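Local structure of cytochrome P450 RhF (Acinetobacter radioresistens, 6RO8) at residues A[178-183]-A[239-244]. The protein is the heme domain of a self-sufficient class VII cytochrome P450 that probably acts as a monooxygenase and can work as a peroxygenase. Sequence-based numbering, arbitrary orientation.
Sequences HFLGVP and GWMYDM
F179 and W240 meet at an oblique angle, their side chains bringing the end of one helix against the start of another. The F179 ring and the five-membered ring of W240 have centroids 5.6 Å apart and planes at 47°. F179 CE2 does the touching, 3.8 Å from W240 CE3 and equally near W240 CB. W240 CG is anti to the backbone N (chi1 -164°) and beside its own carbonyl carbon. L180 reaches the edge of the same indole, near its plane, with CD2 3.8 Å from W240 CE3. L180 also lies side by side with M241, pointing the same way, and its CD2 is 3.9 Å from M241 CG. Within 239-244, M244 CE lies over one face of the indole.

One backbone bond joins the segments: W240 N donates to F179 O at 2.9 Å. It ties the first turn of helix 240-250 to the last residue of helix 170-179. The backbones come close at G181 and G239, with CA atoms 3.9 Å apart. G239 is the N-cap of helix 240-250, and its backbone angles call for glycine. The Y242 ring lies by G181, its CE2 3.2 Å from G181 O.

W240 is a residue of the heme pocket, and F179 also touches the heme, so this end of the contact borders the cofactor. F132 meets both rings, and helix 134-155 packs on F179. Helix 257-270 receives W240 and M241, while M231 of helix 207-233 touches V182, M241 and Y242.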
loop_
_atom_site.group_PDB
_atom_site.type_symbol
_atom_site.label_atom_id
_atom_site.label_comp_id
_atom_site.label_asym_id
_atom_site.label_seq_id
_atom_site.Cartn_x
_atom_site.Cartn_y
_atom_site.Cartn_z
ATOM N N HIS A 178 -8.937 14.452 -5.629
ATOM C CA HIS A 178 -8.943 15.860 -5.241
ATOM C C HIS A 178 -7.554 16.342 -4.853
ATOM O O HIS A 178 -7.165 17.456 -5.211
ATOM C CB HIS A 178 -9.932 16.082 -4.101
ATOM C CG HIS A 178 -10.233 17.520 -3.848
ATOM N ND1 HIS A 178 -10.975 18.288 -4.719
ATOM C CD2 HIS A 178 -9.885 18.337 -2.826
ATOM C CE1 HIS A 178 -11.072 19.517 -4.244
ATOM N NE2 HIS A 178 -10.423 19.573 -3.094
ATOM N N PHE A 179 -6.798 15.524 -4.123
ATOM C CA PHE A 179 -5.421 15.881 -3.810
ATOM C C PHE A 179 -4.594 16.049 -5.082
ATOM O O PHE A 179 -3.872 17.038 -5.237
ATOM C CB PHE A 179 -4.810 14.820 -2.898
ATOM C CG PHE A 179 -3.381 15.088 -2.532
ATOM C CD1 PHE A 179 -3.061 16.082 -1.604
ATOM C CD2 PHE A 179 -2.358 14.338 -3.093
ATOM C CE1 PHE A 179 -1.734 16.319 -1.251
ATOM C CE2 PHE A 179 -1.041 14.575 -2.755
ATOM C CZ PHE A 179 -0.724 15.568 -1.830
ATOM N N LEU A 180 -4.664 15.076 -5.991
ATOM C CA LEU A 180 -4.106 15.259 -7.318
ATOM C C LEU A 180 -4.962 16.276 -8.058
ATOM O O LEU A 180 -5.987 16.742 -7.564
ATOM C CB LEU A 180 -4.049 13.921 -8.050
ATOM C CG LEU A 180 -3.382 12.804 -7.226
ATOM C CD1 LEU A 180 -3.660 11.414 -7.784
ATOM C CD2 LEU A 180 -1.888 13.030 -7.141
ATOM N N GLY A 181 -4.551 16.668 -9.233
ATOM C CA GLY A 181 -5.475 17.615 -9.840
ATOM C C GLY A 181 -6.453 16.971 -10.808
ATOM O O GLY A 181 -6.739 17.535 -11.871
ATOM N N VAL A 182 -6.962 15.794 -10.462
ATOM C CA VAL A 182 -7.507 14.849 -11.434
ATOM C C VAL A 182 -9.028 14.859 -11.340
ATOM O O VAL A 182 -9.577 14.564 -10.270
ATOM C CB VAL A 182 -6.953 13.433 -11.214
ATOM C CG1 VAL A 182 -7.666 12.442 -12.115
ATOM C CG2 VAL A 182 -5.445 13.410 -11.465
ATOM N N PRO A 183 -9.741 15.148 -12.432
ATOM C CA PRO A 183 -11.207 15.263 -12.365
ATOM C C PRO A 183 -11.866 13.904 -12.182
ATOM O O PRO A 183 -11.590 12.957 -12.922
ATOM C CB PRO A 183 -11.584 15.878 -13.720
ATOM C CG PRO A 183 -10.300 16.266 -14.372
ATOM C CD PRO A 183 -9.231 15.402 -13.787
ATOM N N GLY A 239 -3.411 20.991 -7.622
ATOM C CA GLY A 239 -3.348 19.587 -7.259
ATOM C C GLY A 239 -1.920 19.123 -7.444
ATOM O O GLY A 239 -1.127 19.728 -8.162
ATOM N N TRP A 240 -1.586 18.010 -6.796
ATOM C CA TRP A 240 -0.199 17.557 -6.830
ATOM C C TRP A 240 0.285 17.282 -8.256
ATOM O O TRP A 240 1.442 17.574 -8.591
ATOM C CB TRP A 240 -0.042 16.313 -5.980
ATOM C CG TRP A 240 1.365 16.035 -5.660
ATOM C CD1 TRP A 240 2.377 16.943 -5.517
ATOM C CD2 TRP A 240 1.933 14.756 -5.422
ATOM N NE1 TRP A 240 3.548 16.298 -5.200
ATOM C CE2 TRP A 240 3.300 14.951 -5.140
ATOM C CE3 TRP A 240 1.417 13.455 -5.418
ATOM C CZ2 TRP A 240 4.156 13.891 -4.852
ATOM C CZ3 TRP A 240 2.266 12.407 -5.152
ATOM C CH2 TRP A 240 3.616 12.626 -4.861
ATOM N N MET A 241 -0.580 16.734 -9.115
ATOM C CA MET A 241 -0.142 16.461 -10.482
ATOM C C MET A 241 0.136 17.757 -11.239
ATOM O O MET A 241 1.086 17.832 -12.028
ATOM C CB MET A 241 -1.179 15.602 -11.208
ATOM C CG MET A 241 -1.172 14.136 -10.801
ATOM S SD MET A 241 0.483 13.412 -10.881
ATOM C CE MET A 241 0.977 13.816 -12.563
ATOM N N TYR A 242 -0.666 18.801 -10.993
ATOM C CA TYR A 242 -0.364 20.112 -11.563
ATOM C C TYR A 242 0.973 20.643 -11.069
ATOM O O TYR A 242 1.670 21.351 -11.807
ATOM C CB TYR A 242 -1.464 21.113 -11.224
ATOM C CG TYR A 242 -2.727 20.878 -12.001
ATOM C CD1 TYR A 242 -2.780 21.097 -13.384
ATOM C CD2 TYR A 242 -3.871 20.432 -11.357
ATOM C CE1 TYR A 242 -3.950 20.872 -14.101
ATOM C CE2 TYR A 242 -5.042 20.202 -12.063
ATOM C CZ TYR A 242 -5.078 20.424 -13.430
ATOM O OH TYR A 242 -6.251 20.183 -14.101
ATOM N N ASP A 243 1.351 20.322 -9.831
ATOM C CA ASP A 243 2.673 20.716 -9.361
ATOM C C ASP A 243 3.760 20.048 -10.193
ATOM O O ASP A 243 4.691 20.711 -10.668
ATOM C CB ASP A 243 2.836 20.375 -7.883
ATOM C CG ASP A 243 1.865 21.124 -7.007
ATOM O OD1 ASP A 243 1.440 22.234 -7.387
ATOM O OD2 ASP A 243 1.518 20.593 -5.933
ATOM N N MET A 244 3.651 18.733 -10.392
ATOM C CA MET A 244 4.651 18.037 -11.193
ATOM C C MET A 244 4.718 18.616 -12.602
ATOM O O MET A 244 5.804 18.939 -13.100
ATOM C CB MET A 244 4.353 16.534 -11.250
ATOM C CG MET A 244 3.749 15.930 -10.010
ATOM S SD MET A 244 3.912 14.134 -10.015
ATOM C CE MET A 244 3.139 13.689 -8.464
#